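PDB 3U52: phenol hydroxylase component phO from Pseudomonas stutzeri, which probably serves as the small gamma subunit of a multicomponent di-iron phenol hydroxylase, the enzyme system that oxidises phenol to catechol. Local coordinates for residues Met48-Leu53 with Phe85-Asp90; Leu42-Gly47 with Ala91-Gln96; Ala76-Asn81 with Ser102-Thr107; Ala69-Leu74 with Val106-Leu111. All coordinates share one frame; numbering follows the deposited sequence.

Interaction 1. Residues Met48-Leu53 with Phe85-Asp90; sequences MTFSAL and FTPKAD
The backbone of F85-D90, an irregular chain, passes the first turn of helix 50-62 with A89 and S51 nearest, their CA atoms 4.7 Å apart. The carbonyl oxygen of A89 is held twice by one residue. S51 N donates to A89 O at 2.9 Å, in the carbonyl plane and on a lone pair. S51 OG reaches the same A89 O at 3.1 Å, but from above the carbonyl plane, 56° out of it. With chi1 at 61° the hydroxyl stands between its own N and carbonyl carbon, which lets it reach A89 O as the amide does, though by a different approach. T49 is the N-cap: its OG1 accepts from A52 N at 3.1 Å, while its CB and methyl lie against A89 O and D90 O. The contact thus adds a carbonyl from a distant loop to the acceptors at the amino end of the helix, A91 O being a further one for F50 N; this helix packs on the sheet of a ubiquitin-like beta-grasp fold. F50 holds its CG anti to the backbone N (chi1 -160°), which lays the ring beneath P87. P87 CB sits over the centre of the F50 ring, 3.6 Å from the centroid, a CH-pi contact; L53 CD2 lies beyond the opposite face, offset toward the rim. F85 comes in with the edge of its ring, F85 CE2 to F50 CE2 4.0 Å, the two side chains running antiparallel past one another. W78 of strand 77-80 meets F50 edge-to-face.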
loop_
_atom_site.group_PDB
_atom_site.type_symbol
_atom_site.label_atom_id
_atom_site.label_comp_id
_atom_site.label_asym_id
_atom_site.label_seq_id
_atom_site.Cartn_x
_atom_site.Cartn_y
_atom_site.Cartn_z
ATOM N N MET E 48 2.483 37.141 55.608
ATOM C CA MET E 48 2.751 38.397 54.900
ATOM C C MET E 48 1.552 39.328 55.077
ATOM O O MET E 48 0.450 38.868 55.328
ATOM C CB MET E 48 3.078 38.164 53.426
ATOM C CG MET E 48 1.856 37.940 52.526
ATOM S SD MET E 48 2.262 37.500 50.805
ATOM C CE MET E 48 3.264 38.841 50.234
ATOM N N THR E 49 1.782 40.627 54.990
ATOM C CA THR E 49 0.693 41.589 55.215
ATOM C C THR E 49 -0.131 41.716 53.932
ATOM O O THR E 49 0.360 41.454 52.843
ATOM C CB THR E 49 1.234 42.993 55.602
ATOM O OG1 THR E 49 2.071 43.495 54.556
ATOM C CG2 THR E 49 2.064 42.946 56.888
ATOM N N PHE E 50 -1.377 42.135 54.061
ATOM C CA PHE E 50 -2.188 42.409 52.888
ATOM C C PHE E 50 -1.512 43.410 51.953
ATOM O O PHE E 50 -1.588 43.240 50.744
ATOM C CB PHE E 50 -3.608 42.847 53.243
ATOM C CG PHE E 50 -4.576 42.664 52.099
ATOM C CD1 PHE E 50 -4.710 43.654 51.116
ATOM C CD2 PHE E 50 -5.288 41.474 51.959
ATOM C CE1 PHE E 50 -5.584 43.479 50.016
ATOM C CE2 PHE E 50 -6.147 41.296 50.881
ATOM C CZ PHE E 50 -6.293 42.302 49.910
ATOM N N SER E 51 -0.833 44.435 52.477
ATOM C CA SER E 51 -0.183 45.412 51.599
ATOM C C SER E 51 1.044 44.830 50.893
ATOM O O SER E 51 1.350 45.227 49.760
ATOM C CB SER E 51 0.151 46.719 52.343
ATOM O OG SER E 51 1.059 46.443 53.414
ATOM N N ALA E 52 1.740 43.877 51.526
ATOM C CA ALA E 52 2.845 43.160 50.853
ATOM C C ALA E 52 2.328 42.267 49.683
ATOM O O ALA E 52 2.955 42.215 48.625
ATOM C CB ALA E 52 3.665 42.336 51.855
ATOM N N LEU E 53 1.184 41.607 49.880
ATOM C CA LEU E 53 0.534 40.799 48.827
ATOM C C LEU E 53 0.260 41.639 47.588
ATOM O O LEU E 53 0.623 41.254 46.474
ATOM C CB LEU E 53 -0.769 40.191 49.324
ATOM C CG LEU E 53 -1.661 39.564 48.236
ATOM C CD1 LEU E 53 -1.058 38.212 47.794
ATOM C CD2 LEU E 53 -3.090 39.412 48.769
ATOM N N PHE E 85 -15.597 42.215 51.549
ATOM C CA PHE E 85 -14.400 42.111 52.366
ATOM C C PHE E 85 -13.673 43.421 52.408
ATOM O O PHE E 85 -13.417 44.056 51.372
ATOM C CB PHE E 85 -13.466 41.042 51.795
ATOM C CG PHE E 85 -12.164 40.882 52.519
ATOM C CD1 PHE E 85 -12.116 40.302 53.776
ATOM C CD2 PHE E 85 -10.975 41.221 51.897
ATOM C CE1 PHE E 85 -10.918 40.127 54.429
ATOM C CE2 PHE E 85 -9.732 41.039 52.531
ATOM C CZ PHE E 85 -9.703 40.493 53.802
ATOM N N THR E 86 -13.326 43.831 53.613
ATOM C CA THR E 86 -12.498 45.020 53.731
ATOM C C THR E 86 -11.098 44.708 54.310
ATOM O O THR E 86 -10.956 44.329 55.488
ATOM C CB THR E 86 -13.253 46.332 54.244
ATOM O OG1 THR E 86 -12.456 46.988 55.236
ATOM C CG2 THR E 86 -14.658 46.045 54.786
ATOM N N PRO E 87 -10.080 44.792 53.443
ATOM C CA PRO E 87 -8.741 44.431 53.806
ATOM C C PRO E 87 -8.158 45.392 54.837
ATOM O O PRO E 87 -8.459 46.594 54.804
ATOM C CB PRO E 87 -7.972 44.583 52.494
ATOM C CG PRO E 87 -8.794 45.474 51.632
ATOM C CD PRO E 87 -10.195 45.223 52.030
ATOM N N LYS E 88 -7.320 44.849 55.720
ATOM C CA LYS E 88 -6.453 45.622 56.620
ATOM C C LYS E 88 -5.023 45.574 56.087
ATOM O O LYS E 88 -4.365 44.539 56.136
ATOM C CB LYS E 88 -6.501 45.016 58.019
ATOM C CG LYS E 88 -7.896 44.964 58.617
ATOM C CD LYS E 88 -8.242 43.556 59.153
ATOM C CE LYS E 88 -8.818 43.580 60.596
ATOM N NZ LYS E 88 -10.063 44.421 60.778
ATOM N N ALA E 89 -4.546 46.693 55.566
ATOM C CA ALA E 89 -3.252 46.729 54.905
ATOM C C ALA E 89 -2.085 46.150 55.735
ATOM O O ALA E 89 -1.271 45.406 55.223
ATOM C CB ALA E 89 -2.940 48.140 54.463
ATOM N N ASP E 90 -2.018 46.488 57.019
ATOM C CA ASP E 90 -0.853 46.169 57.831
ATOM C C ASP E 90 -1.026 44.852 58.614
ATOM O O ASP E 90 -0.154 44.482 59.388
ATOM C CB ASP E 90 -0.527 47.361 58.774
ATOM C CG ASP E 90 0.045 48.594 58.026
ATOM O OD1 ASP E 90 1.024 48.457 57.234
ATOM O OD2 ASP E 90 -0.462 49.732 58.248
#

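Interaction 2. Residues Leu42-Gly47 with Ala91-Gln96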
loop_
_atom_site.group_PDB
_atom_site.type_symbol
_atom_site.label_atom_id
_atom_site.label_comp_id
_atom_site.label_asym_id
_atom_site.label_seq_id
_atom_site.Cartn_x
_atom_site.Cartn_y
_atom_site.Cartn_z
ATOM N N LEU E 42 -1.702 31.584 43.418
ATOM C CA LEU E 42 -0.486 32.049 44.081
ATOM C C LEU E 42 -0.123 31.173 45.315
ATOM O O LEU E 42 -1.015 30.573 45.952
ATOM C CB LEU E 42 -0.678 33.512 44.494
ATOM C CG LEU E 42 -1.293 34.423 43.422
ATOM C CD1 LEU E 42 -1.889 35.652 44.122
ATOM C CD2 LEU E 42 -0.243 34.850 42.419
ATOM N N LEU E 43 1.182 31.092 45.614
ATOM C CA LEU E 43 1.700 30.463 46.821
ATOM C C LEU E 43 2.329 31.592 47.616
ATOM O O LEU E 43 3.245 32.289 47.148
ATOM C CB LEU E 43 2.770 29.419 46.506
ATOM C CG LEU E 43 3.056 28.500 47.715
ATOM C CD1 LEU E 43 1.906 27.537 47.953
ATOM C CD2 LEU E 43 4.357 27.739 47.589
ATOM N N VAL E 44 1.857 31.706 48.847
ATOM C CA VAL E 44 1.921 32.927 49.637
ATOM C C VAL E 44 2.227 32.540 51.108
ATOM O O VAL E 44 1.837 31.448 51.565
ATOM C CB VAL E 44 0.529 33.590 49.432
ATOM C CG1 VAL E 44 -0.392 33.567 50.627
ATOM C CG2 VAL E 44 0.560 34.824 48.620
ATOM N N GLN E 45 2.939 33.416 51.824
ATOM C CA GLN E 45 3.232 33.180 53.258
ATOM C C GLN E 45 2.046 33.716 54.054
ATOM O O GLN E 45 1.755 34.905 53.974
ATOM C CB GLN E 45 4.547 33.867 53.708
ATOM C CG GLN E 45 5.638 34.157 52.595
ATOM C CD GLN E 45 6.719 33.056 52.414
ATOM O OE1 GLN E 45 6.866 32.150 53.260
ATOM N NE2 GLN E 45 7.484 33.138 51.293
ATOM N N PRO E 46 1.359 32.859 54.834
ATOM C CA PRO E 46 0.198 33.302 55.627
ATOM C C PRO E 46 0.525 34.498 56.573
ATOM O O PRO E 46 -0.367 35.249 56.984
ATOM C CB PRO E 46 -0.192 32.051 56.417
ATOM C CG PRO E 46 0.942 31.068 56.242
ATOM C CD PRO E 46 1.667 31.428 55.029
ATOM N N GLY E 47 1.805 34.696 56.865
ATOM C CA GLY E 47 2.228 35.825 57.674
ATOM C C GLY E 47 2.437 37.150 56.944
ATOM O O GLY E 47 2.541 38.201 57.603
ATOM N N ALA E 91 -2.137 44.148 58.401
ATOM C CA ALA E 91 -2.417 42.862 59.073
ATOM C C ALA E 91 -2.089 41.658 58.178
ATOM O O ALA E 91 -2.262 41.717 56.952
ATOM C CB ALA E 91 -3.835 42.795 59.487
ATOM N N SER E 92 -1.637 40.571 58.793
ATOM C CA SER E 92 -1.248 39.391 58.032
ATOM C C SER E 92 -2.455 38.805 57.282
ATOM O O SER E 92 -3.616 39.085 57.608
ATOM C CB SER E 92 -0.588 38.331 58.940
ATOM O OG SER E 92 -1.564 37.547 59.600
ATOM N N LEU E 93 -2.171 37.988 56.274
ATOM C CA LEU E 93 -3.238 37.281 55.549
ATOM C C LEU E 93 -4.053 36.413 56.496
ATOM O O LEU E 93 -5.281 36.464 56.500
ATOM C CB LEU E 93 -2.624 36.448 54.403
ATOM C CG LEU E 93 -2.494 37.092 53.005
ATOM C CD1 LEU E 93 -2.467 38.628 52.937
ATOM C CD2 LEU E 93 -1.361 36.478 52.199
ATOM N N LYS E 94 -3.360 35.631 57.317
ATOM C CA LYS E 94 -3.999 34.664 58.197
ATOM C C LYS E 94 -4.907 35.308 59.277
ATOM O O LYS E 94 -6.003 34.812 59.550
ATOM C CB LYS E 94 -2.925 33.781 58.852
ATOM C CG LYS E 94 -3.493 32.707 59.760
ATOM C CD LYS E 94 -2.433 31.794 60.321
ATOM C CE LYS E 94 -3.086 30.492 60.816
ATOM N NZ LYS E 94 -2.103 29.449 61.278
ATOM N N GLU E 95 -4.450 36.400 59.894
ATOM C CA GLU E 95 -5.266 37.071 60.934
ATOM C C GLU E 95 -6.562 37.706 60.418
ATOM O O GLU E 95 -7.541 37.816 61.156
ATOM C CB GLU E 95 -4.445 38.039 61.799
ATOM C CG GLU E 95 -3.679 39.075 61.067
ATOM C CD GLU E 95 -2.971 40.063 61.999
ATOM O OE1 GLU E 95 -1.709 40.088 62.028
ATOM O OE2 GLU E 95 -3.683 40.829 62.696
ATOM N N GLN E 96 -6.601 38.070 59.139
ATOM C CA GLN E 96 -7.852 38.543 58.569
ATOM C C GLN E 96 -8.729 37.481 57.885
ATOM O O GLN E 96 -9.738 37.811 57.275
ATOM C CB GLN E 96 -7.647 39.816 57.739
ATOM C CG GLN E 96 -6.598 39.741 56.682
ATOM C CD GLN E 96 -6.161 41.104 56.231
ATOM O OE1 GLN E 96 -4.982 41.389 56.164
ATOM N NE2 GLN E 96 -7.114 41.956 55.913
#
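The flat peptide group joining P46 to G47 takes its polar partner at the oxygen: K94 N lies in the carbonyl plane of P46 and donates to P46 O at 3.0 Å, with an N-H...O angle of 160°. Beside that bond the same oxygen rests on carbon, L93 CB at 3.6 Å from P46 O and S92 CB at 3.7 Å. The neighbouring G47 O touches S92 CB at 3.4 Å. The pyrrolidine ring of P46 meets K94 through the two CB atoms. K94 then runs out extended, its CG anti to the backbone N (chi1 -178°), which carries the ammonium end away from the proline. Deeper in, V44 and L93 cross at about a right angle; V44 CG1 and L93 CD2 are modelled 3.4 Å apart, tighter than usual for two methyls, so the exact fit there is doubtful. V44 also packs on L53 and I57 of helix 50-62. S92 OG accepts from E95 N at 3.1 Å, and E95 OE1 answers with a weak bond from S92 N. An alanine at S92 takes this acceptor from E95 N and is likely to leave the start of the turn 93-95 less firmly held, and with it the K94 amide that meets P46 O. The S92 OG to E95 N bond is an ST motif opening that short helical turn, set against the chain where strand 40-44, an outer strand of the beta-grasp sheet, leaves for the helix.

Interaction 3. Residues Ala76-Asn81 with Ser102-Thr107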
loop_
_atom_site.group_PDB
_atom_site.type_symbol
_atom_site.label_atom_id
_atom_site.label_comp_id
_atom_site.label_asym_id
_atom_site.label_seq_id
_atom_site.Cartn_x
_atom_site.Cartn_y
_atom_site.Cartn_z
ATOM N N ALA E 76 -9.555 49.389 46.147
ATOM C CA ALA E 76 -10.575 48.842 45.234
ATOM C C ALA E 76 -11.658 48.089 46.008
ATOM O O ALA E 76 -11.627 48.040 47.237
ATOM C CB ALA E 76 -9.901 47.929 44.170
ATOM N N GLU E 77 -12.605 47.471 45.317
ATOM C CA GLU E 77 -13.638 46.697 46.001
ATOM C C GLU E 77 -13.304 45.199 46.082
ATOM O O GLU E 77 -12.954 44.612 45.060
ATOM C CB GLU E 77 -14.924 46.858 45.263
ATOM C CG GLU E 77 -15.348 48.290 45.222
ATOM C CD GLU E 77 -16.796 48.428 44.858
ATOM O OE1 GLU E 77 -17.185 49.558 44.469
ATOM O OE2 GLU E 77 -17.533 47.399 44.954
ATOM N N TRP E 78 -13.456 44.581 47.257
ATOM C CA TRP E 78 -12.899 43.234 47.454
ATOM C C TRP E 78 -13.952 42.288 47.878
ATOM O O TRP E 78 -14.857 42.645 48.648
ATOM C CB TRP E 78 -11.756 43.201 48.513
ATOM C CG TRP E 78 -10.480 43.812 48.096
ATOM C CD1 TRP E 78 -10.099 45.135 48.245
ATOM C CD2 TRP E 78 -9.365 43.142 47.478
ATOM N NE1 TRP E 78 -8.846 45.325 47.715
ATOM C CE2 TRP E 78 -8.371 44.120 47.241
ATOM C CE3 TRP E 78 -9.127 41.817 47.079
ATOM C CZ2 TRP E 78 -7.132 43.803 46.645
ATOM C CZ3 TRP E 78 -7.915 41.507 46.478
ATOM C CH2 TRP E 78 -6.938 42.491 46.254
ATOM N N LEU E 79 -13.863 41.065 47.371
ATOM C CA LEU E 79 -14.670 39.971 47.915
ATOM C C LEU E 79 -13.680 38.940 48.379
ATOM O O LEU E 79 -12.611 38.807 47.802
ATOM C CB LEU E 79 -15.554 39.328 46.842
ATOM C CG LEU E 79 -16.902 39.904 46.335
ATOM C CD1 LEU E 79 -16.804 41.339 45.980
ATOM C CD2 LEU E 79 -17.376 39.096 45.140
ATOM N N LEU E 80 -14.060 38.179 49.394
ATOM C CA LEU E 80 -13.265 37.061 49.888
ATOM C C LEU E 80 -14.209 35.911 49.975
ATOM O O LEU E 80 -15.155 35.958 50.745
ATOM C CB LEU E 80 -12.649 37.334 51.262
ATOM C CG LEU E 80 -12.076 36.121 52.012
ATOM C CD1 LEU E 80 -10.845 35.572 51.250
ATOM C CD2 LEU E 80 -11.694 36.518 53.436
ATOM N N ASN E 81 -13.968 34.877 49.162
ATOM C CA ASN E 81 -14.861 33.723 49.101
ATOM C C ASN E 81 -16.324 34.115 48.812
ATOM O O ASN E 81 -17.263 33.515 49.343
ATOM C CB ASN E 81 -14.683 32.816 50.346
ATOM C CG ASN E 81 -13.247 32.350 50.484
ATOM O OD1 ASN E 81 -12.637 32.015 49.469
ATOM N ND2 ASN E 81 -12.663 32.398 51.716
ATOM N N SER E 102 -8.541 30.112 49.604
ATOM C CA SER E 102 -9.454 31.257 49.441
ATOM C C SER E 102 -9.287 31.885 48.058
ATOM O O SER E 102 -8.194 31.852 47.449
ATOM C CB SER E 102 -9.202 32.323 50.531
ATOM O OG SER E 102 -9.801 31.865 51.737
ATOM N N MET E 103 -10.354 32.506 47.592
ATOM C CA MET E 103 -10.251 33.365 46.407
ATOM C C MET E 103 -10.661 34.753 46.793
ATOM O O MET E 103 -11.755 34.942 47.292
ATOM C CB MET E 103 -11.149 32.885 45.267
ATOM C CG MET E 103 -10.887 33.683 43.961
ATOM S SD MET E 103 -11.648 33.032 42.540
ATOM C CE MET E 103 -10.278 32.236 41.809
ATOM N N LEU E 104 -9.760 35.701 46.589
ATOM C CA LEU E 104 -10.086 37.102 46.547
ATOM C C LEU E 104 -10.552 37.576 45.135
ATOM O O LEU E 104 -9.936 37.224 44.107
ATOM C CB LEU E 104 -8.834 37.878 46.913
ATOM C CG LEU E 104 -8.317 37.696 48.357
ATOM C CD1 LEU E 104 -6.897 38.207 48.449
ATOM C CD2 LEU E 104 -9.237 38.411 49.384
ATOM N N THR E 105 -11.612 38.390 45.093
ATOM C CA THR E 105 -12.060 39.028 43.846
ATOM C C THR E 105 -11.814 40.491 44.024
ATOM O O THR E 105 -12.194 41.024 45.048
ATOM C CB THR E 105 -13.575 38.774 43.575
ATOM O OG1 THR E 105 -13.799 37.371 43.453
ATOM C CG2 THR E 105 -14.075 39.449 42.285
ATOM N N VAL E 106 -11.164 41.151 43.081
ATOM C CA VAL E 106 -10.905 42.585 43.231
ATOM C C VAL E 106 -11.457 43.322 42.047
ATOM O O VAL E 106 -11.072 43.046 40.924
ATOM C CB VAL E 106 -9.409 42.944 43.425
ATOM C CG1 VAL E 106 -8.467 42.295 42.379
ATOM C CG2 VAL E 106 -9.217 44.500 43.450
ATOM N N THR E 107 -12.389 44.245 42.305
ATOM C CA THR E 107 -13.012 45.046 41.260
ATOM C C THR E 107 -12.504 46.476 41.395
ATOM O O THR E 107 -12.545 47.051 42.489
ATOM C CB THR E 107 -14.554 44.964 41.375
ATOM O OG1 THR E 107 -14.977 43.630 41.036
ATOM C CG2 THR E 107 -15.259 45.949 40.425
#
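Strands 77-80 and 102-107 form an antiparallel pair in the mixed sheet of the beta-grasp fold, where 102-107 also runs beside strand 24-29. E77 with T107 and L79 with T105 are hydrogen-bonded pairs, each closed by two backbone bonds; W78 with V106 and L80 with L104 are non-hydrogen-bonded. On the face of W78 and L80, toward helix 50-62, the indole lies alongside V106, whose CB stands over one face 3.7 Å from the centroid of the six-membered ring, a CH-pi contact. L104 CB comes instead to the indole edge, 3.8 Å from W78 CZ3. Chi1 of -72° sets W78 CG beside its backbone N, and the ring reaches over to V106 and L104 of the other strand. L80 CD1 crosses to L104 CD2 at 3.8 Å. At the far end N81 carries on the ladder: its backbone N donates to M103 O, and its side chain imitates a peptide, OD1 accepting from M103 N at 3.0 Å. N81 ND2 gives to S102 OG at 2.9 Å, nearly in the amide plane; that hydroxyl is also bonded to D99. With alanine in place of N81, M103 N loses its side-chain acceptor and S102 OG keeps D99 but not the amide, and this end of the strand pair is likely to fray. N81 OD1 is bonded to a polar side chain of another protein chain too, so this amide joins strand pairing and subunit contact through a single oxygen.

Interaction 4. Residues Ala69-Leu74 with Val106-Leu111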
loop_
_atom_site.group_PDB
_atom_site.type_symbol
_atom_site.label_atom_id
_atom_site.label_comp_id
_atom_site.label_asym_id
_atom_site.label_seq_id
_atom_site.Cartn_x
_atom_site.Cartn_y
_atom_site.Cartn_z
ATOM N N ALA E 69 -1.032 49.894 35.876
ATOM C CA ALA E 69 -0.329 51.076 36.386
ATOM C C ALA E 69 -1.299 52.099 37.015
ATOM O O ALA E 69 -0.910 52.848 37.913
ATOM C CB ALA E 69 0.507 51.708 35.272
ATOM N N LYS E 70 -2.560 52.093 36.574
ATOM C CA LYS E 70 -3.577 53.031 37.088
ATOM C C LYS E 70 -4.345 52.525 38.326
ATOM O O LYS E 70 -5.092 53.279 38.938
ATOM C CB LYS E 70 -4.567 53.403 35.972
ATOM C CG LYS E 70 -3.931 53.630 34.584
ATOM C CD LYS E 70 -4.975 53.963 33.534
ATOM C CE LYS E 70 -4.356 54.050 32.134
ATOM N NZ LYS E 70 -5.399 54.231 31.068
ATOM N N ALA E 71 -4.173 51.253 38.682
ATOM C CA ALA E 71 -5.031 50.576 39.680
ATOM C C ALA E 71 -4.515 50.775 41.092
ATOM O O ALA E 71 -3.309 50.568 41.337
ATOM C CB ALA E 71 -5.075 49.078 39.376
ATOM N N ASP E 72 -5.397 51.152 42.021
ATOM C CA ASP E 72 -5.069 51.099 43.458
ATOM C C ASP E 72 -5.794 49.893 44.043
ATOM O O ASP E 72 -6.921 50.041 44.551
ATOM C CB ASP E 72 -5.539 52.382 44.192
ATOM C CG ASP E 72 -4.923 52.559 45.627
ATOM O OD1 ASP E 72 -4.323 51.624 46.243
ATOM O OD2 ASP E 72 -5.055 53.692 46.149
ATOM N N PHE E 73 -5.194 48.698 43.925
ATOM C CA PHE E 73 -5.824 47.469 44.439
ATOM C C PHE E 73 -5.835 47.676 45.951
ATOM O O PHE E 73 -4.909 48.251 46.455
ATOM C CB PHE E 73 -4.965 46.237 44.091
ATOM C CG PHE E 73 -4.821 45.966 42.603
ATOM C CD1 PHE E 73 -5.900 45.549 41.841
ATOM C CD2 PHE E 73 -3.588 46.104 41.973
ATOM C CE1 PHE E 73 -5.749 45.289 40.440
ATOM C CE2 PHE E 73 -3.435 45.850 40.580
ATOM C CZ PHE E 73 -4.536 45.441 39.829
ATOM N N LEU E 74 -6.802 47.266 46.733
ATOM C CA LEU E 74 -6.599 47.657 48.199
ATOM C C LEU E 74 -7.641 48.661 48.573
ATOM O O LEU E 74 -8.496 48.384 49.421
ATOM C CB LEU E 74 -5.191 48.274 48.457
ATOM C CG LEU E 74 -4.315 48.317 49.763
ATOM C CD1 LEU E 74 -4.334 49.635 50.465
ATOM C CD2 LEU E 74 -4.552 47.206 50.781
ATOM N N VAL E 106 -11.164 41.151 43.081
ATOM C CA VAL E 106 -10.905 42.585 43.231
ATOM C C VAL E 106 -11.457 43.322 42.047
ATOM O O VAL E 106 -11.072 43.046 40.924
ATOM C CB VAL E 106 -9.409 42.944 43.425
ATOM C CG1 VAL E 106 -8.467 42.295 42.379
ATOM C CG2 VAL E 106 -9.217 44.500 43.450
ATOM N N THR E 107 -12.389 44.245 42.305
ATOM C CA THR E 107 -13.012 45.046 41.260
ATOM C C THR E 107 -12.504 46.476 41.395
ATOM O O THR E 107 -12.545 47.051 42.489
ATOM C CB THR E 107 -14.554 44.964 41.375
ATOM O OG1 THR E 107 -14.977 43.630 41.036
ATOM C CG2 THR E 107 -15.259 45.949 40.425
ATOM N N THR E 108 -12.024 47.020 40.286
ATOM C CA THR E 108 -11.439 48.352 40.208
ATOM C C THR E 108 -12.337 49.275 39.361
ATOM O O THR E 108 -12.197 49.346 38.147
ATOM C CB THR E 108 -10.014 48.305 39.563
ATOM O OG1 THR E 108 -10.077 47.622 38.296
ATOM C CG2 THR E 108 -8.987 47.573 40.495
ATOM N N PRO E 109 -13.275 49.986 40.003
ATOM C CA PRO E 109 -14.159 50.948 39.292
ATOM C C PRO E 109 -13.397 51.835 38.328
ATOM O O PRO E 109 -12.344 52.374 38.659
ATOM C CB PRO E 109 -14.708 51.802 40.436
ATOM C CG PRO E 109 -14.791 50.773 41.589
ATOM C CD PRO E 109 -13.584 49.907 41.447
ATOM N N GLY E 110 -13.892 51.964 37.119
ATOM C CA GLY E 110 -13.233 52.862 36.173
ATOM C C GLY E 110 -12.174 52.182 35.332
ATOM O O GLY E 110 -11.707 52.743 34.317
ATOM N N LEU E 111 -11.779 50.976 35.737
ATOM C CA LEU E 111 -10.811 50.223 34.946
ATOM C C LEU E 111 -11.508 48.924 34.584
ATOM O O LEU E 111 -11.560 47.991 35.386
ATOM C CB LEU E 111 -9.510 49.997 35.720
ATOM C CG LEU E 111 -8.795 51.263 36.214
ATOM C CD1 LEU E 111 -7.625 50.892 37.034
ATOM C CD2 LEU E 111 -8.389 52.206 35.081
#
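F73 meets V106 and T108 with one corner of its ring, F73 CD1 lying 3.8 Å from V106 CG2 and 3.9 Å from T108 CG2. V106 CG2 sits at the ring edge, in its plane. The partners stand where strand 102-107 of the beta-grasp sheet gives out into a type II beta turn, T108 to L111, closed by L111 N to T108 O at 2.9 Å. L111 is the other point of touch. Its CG lies beside the backbone N (chi1 -57°), which points the branched end at the loop: CD1 packs against A71, 3.7 Å from A71 CA, and CD2 leans on the aliphatic part of K70, 4.1 Å from K70 CB. The ammonium of K70 leads away from this patch. No hydrogen bond joins the two segments; the meeting is wholly one of carbon surfaces.

In the next shell A71 CB lies 3.7 Å above one face of the F73 ring, offset toward the rim, so A71 of the same loop lies over part of its phenylalanine. W30 meets F73 edge-to-face, and V54, K59 and T62 bring helix 50-62 up to the same side chain. The turn depends on G110, whose phi of 91° would press a CB against the preceding carbonyl. The hydroxyl of T108 has its chief partner in W30 NE1, while from T108 OG1 to L111 O there runs a weak bond of 3.3 Å.

From the N terminus, the end of strand 40-44 and the chain after it, 42-47, are closed by interaction 2 against 91-96. The following 48-53 meets 85-90 in interaction 1, nested inside that loop, and the two adjoin where M48 and F50 face L93 and A91. After helix 50-62 come 69-74 and then 76-81, the first halves of interactions 4 and 3; both reach forward to strand 102-107 and its exit, share V106 and T107, and cross interactions 1 and 2. Together they tie the outer strand, the helix and the loop after strand 83-85 to the 77-80/102-107 pair, with F50 and W78 meeting between interactions 1 and 3.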